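Local coordinates for Vv2_1132 (Vibrio vulnificus CMCP6, PDB 5Y9S), which acts as a LysR-type transcriptional regulator, which probably binds DNA through its N-terminal helix-turn-helix domain and assembles as a tetramer, at the interface of chains A and B. Numbering follows the deposited sequence. Chains: chain A/B, Vv2_1132.

The interface of chains A and B. Residues chain A 8-9, 11, 50, 79; chain B 9, 11-12, 83.
The N-terminal loop of chain A (A:Pro8, A:Leu9), the start of its helix 11-23, the end of its helix 37-51 and its long helix 67-90 meet the matching N-terminal loop of chain B, the start of its helix 12-23 and its long helix 67-91. A:Leu9 is central by its contacts. With CG anti to the backbone N (chi1 172°), it lies alongside B:Phe11, both side chains pointing the same way, and its CD2 branch comes 3.7 Å from ring atom CE2 of B:Phe11. B:Phe11 has CG anti to the carbonyl carbon (chi1 -70°), whereas A:Phe11 has CG anti to the backbone N (chi1 166°) and brings CB 3.9 Å from the carbonyl O of B:Leu9. The side chains of A:Leu9 and B:Val83 cross obliquely, with A:Leu9 CD2 3.8 Å from B:Val83 CG2. That CG2 also sits 4.0 Å above the centre of the B:Phe11 ring, supporting it from within its own chain, and 4.2 Å from A:Leu79 CD2, those side chains crossing at about a right angle. B:Val83 CG1, anti to its backbone N, packs 3.9 Å from A:Trp50 CZ2, again nearly perpendicular. A:Leu9 CB covers the rim of one indole face, 3.5 Å above its plane. The carbonyl O of A:Leu9 lies in the plane of the B:Phe11 ring at its edge, 3.3 Å from CD2. No nitrogen or oxygen pair spans this patch within bonding reach, so apolar packing dominates its 267 Å² of hidden surface. B:Lys12, poorly ordered, runs obliquely past A:Pro8, so little weight rests on this contact. In the fold, the two N-terminal segments meet each other while helix 67-91 of chain B packs against A:Leu9 and A:Trp50 of the DNA-binding region, part of the two-fold dimer interface within the tetramer.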
loop_
_atom_site.group_PDB
_atom_site.type_symbol
_atom_site.label_atom_id
_atom_site.label_comp_id
_atom_site.label_asym_id
_atom_site.label_seq_id
_atom_site.Cartn_x
_atom_site.Cartn_y
_atom_site.Cartn_z
ATOM N N PRO A 8 5.466 -6.533 5.709
ATOM C CA PRO A 8 5.757 -5.740 6.901
ATOM C C PRO A 8 4.642 -5.834 7.933
ATOM O O PRO A 8 3.461 -5.979 7.609
ATOM C CB PRO A 8 5.875 -4.318 6.351
ATOM C CG PRO A 8 4.972 -4.312 5.177
ATOM C CD PRO A 8 5.110 -5.682 4.559
ATOM N N LEU A 9 5.039 -5.774 9.194
ATOM C CA LEU A 9 4.083 -5.458 10.243
ATOM C C LEU A 9 3.580 -4.033 10.051
ATOM O O LEU A 9 4.362 -3.115 9.797
ATOM C CB LEU A 9 4.731 -5.612 11.623
ATOM C CG LEU A 9 3.902 -5.129 12.826
ATOM C CD1 LEU A 9 2.705 -6.009 13.029
ATOM C CD2 LEU A 9 4.713 -5.139 14.107
ATOM N N PHE A 11 1.755 -0.922 11.827
ATOM C CA PHE A 11 1.490 -0.366 13.146
ATOM C C PHE A 11 0.004 -0.362 13.469
ATOM O O PHE A 11 -0.394 -0.720 14.581
ATOM C CB PHE A 11 2.094 1.045 13.185
ATOM C CG PHE A 11 1.633 1.898 14.331
ATOM C CD1 PHE A 11 0.446 2.627 14.249
ATOM C CD2 PHE A 11 2.414 2.025 15.473
ATOM C CE1 PHE A 11 0.021 3.422 15.302
ATOM C CE2 PHE A 11 2.001 2.841 16.534
ATOM C CZ PHE A 11 0.801 3.532 16.447
ATOM N N TRP A 50 -0.038 -12.495 9.288
ATOM C CA TRP A 50 1.346 -12.080 9.561
ATOM C C TRP A 50 1.921 -12.832 10.751
ATOM O O TRP A 50 3.057 -13.327 10.707
ATOM C CB TRP A 50 1.402 -10.565 9.829
ATOM C CG TRP A 50 2.787 -10.041 10.125
ATOM C CD1 TRP A 50 3.700 -9.581 9.218
ATOM C CD2 TRP A 50 3.417 -9.919 11.422
ATOM N NE1 TRP A 50 4.859 -9.195 9.870
ATOM C CE2 TRP A 50 4.707 -9.386 11.215
ATOM C CE3 TRP A 50 3.005 -10.185 12.728
ATOM C CZ2 TRP A 50 5.590 -9.124 12.270
ATOM C CZ3 TRP A 50 3.895 -9.933 13.777
ATOM C CH2 TRP A 50 5.168 -9.418 13.536
ATOM N N LEU A 79 4.955 -2.740 21.845
ATOM C CA LEU A 79 5.262 -2.080 20.582
ATOM C C LEU A 79 4.671 -0.675 20.547
ATOM O O LEU A 79 5.393 0.308 20.354
ATOM C CB LEU A 79 4.762 -2.917 19.406
ATOM C CG LEU A 79 5.835 -3.927 19.030
ATOM C CD1 LEU A 79 5.329 -4.958 18.009
ATOM C CD2 LEU A 79 7.056 -3.156 18.521
ATOM N N LEU B 9 4.228 5.260 11.540
ATOM C CA LEU B 9 5.571 4.743 11.334
ATOM C C LEU B 9 5.488 3.510 10.459
ATOM O O LEU B 9 4.649 2.645 10.686
ATOM C CB LEU B 9 6.205 4.373 12.670
ATOM C CG LEU B 9 7.517 3.594 12.648
ATOM C CD1 LEU B 9 8.626 4.505 12.134
ATOM C CD2 LEU B 9 7.840 3.101 14.047
ATOM N N PHE B 11 7.743 0.288 9.560
ATOM C CA PHE B 11 8.954 -0.308 10.112
ATOM C C PHE B 11 10.091 -0.410 9.082
ATOM O O PHE B 11 11.259 -0.419 9.485
ATOM C CB PHE B 11 8.567 -1.646 10.751
ATOM C CG PHE B 11 7.747 -1.482 12.017
ATOM C CD1 PHE B 11 8.316 -0.910 13.149
ATOM C CD2 PHE B 11 6.398 -1.820 12.061
ATOM C CE1 PHE B 11 7.572 -0.728 14.321
ATOM C CE2 PHE B 11 5.643 -1.621 13.236
ATOM C CZ PHE B 11 6.233 -1.080 14.362
ATOM N N LYS B 12 9.788 -0.416 7.774
ATOM C CA LYS B 12 10.853 -0.506 6.772
ATOM C C LYS B 12 11.854 0.634 6.907
ATOM O O LYS B 12 13.041 0.464 6.592
ATOM C CB LYS B 12 10.261 -0.489 5.373
ATOM C CG LYS B 12 9.874 -1.865 5.008
ATOM C CD LYS B 12 9.368 -2.027 3.587
ATOM C CE LYS B 12 8.351 -3.158 3.533
ATOM N NZ LYS B 12 7.473 -3.082 2.343
ATOM N N VAL B 83 9.843 -6.240 17.005
ATOM C CA VAL B 83 9.078 -6.879 15.935
ATOM C C VAL B 83 9.623 -8.268 15.658
ATOM O O VAL B 83 8.866 -9.231 15.506
ATOM C CB VAL B 83 9.099 -6.022 14.664
ATOM C CG1 VAL B 83 8.465 -6.798 13.506
ATOM C CG2 VAL B 83 8.381 -4.684 14.895
#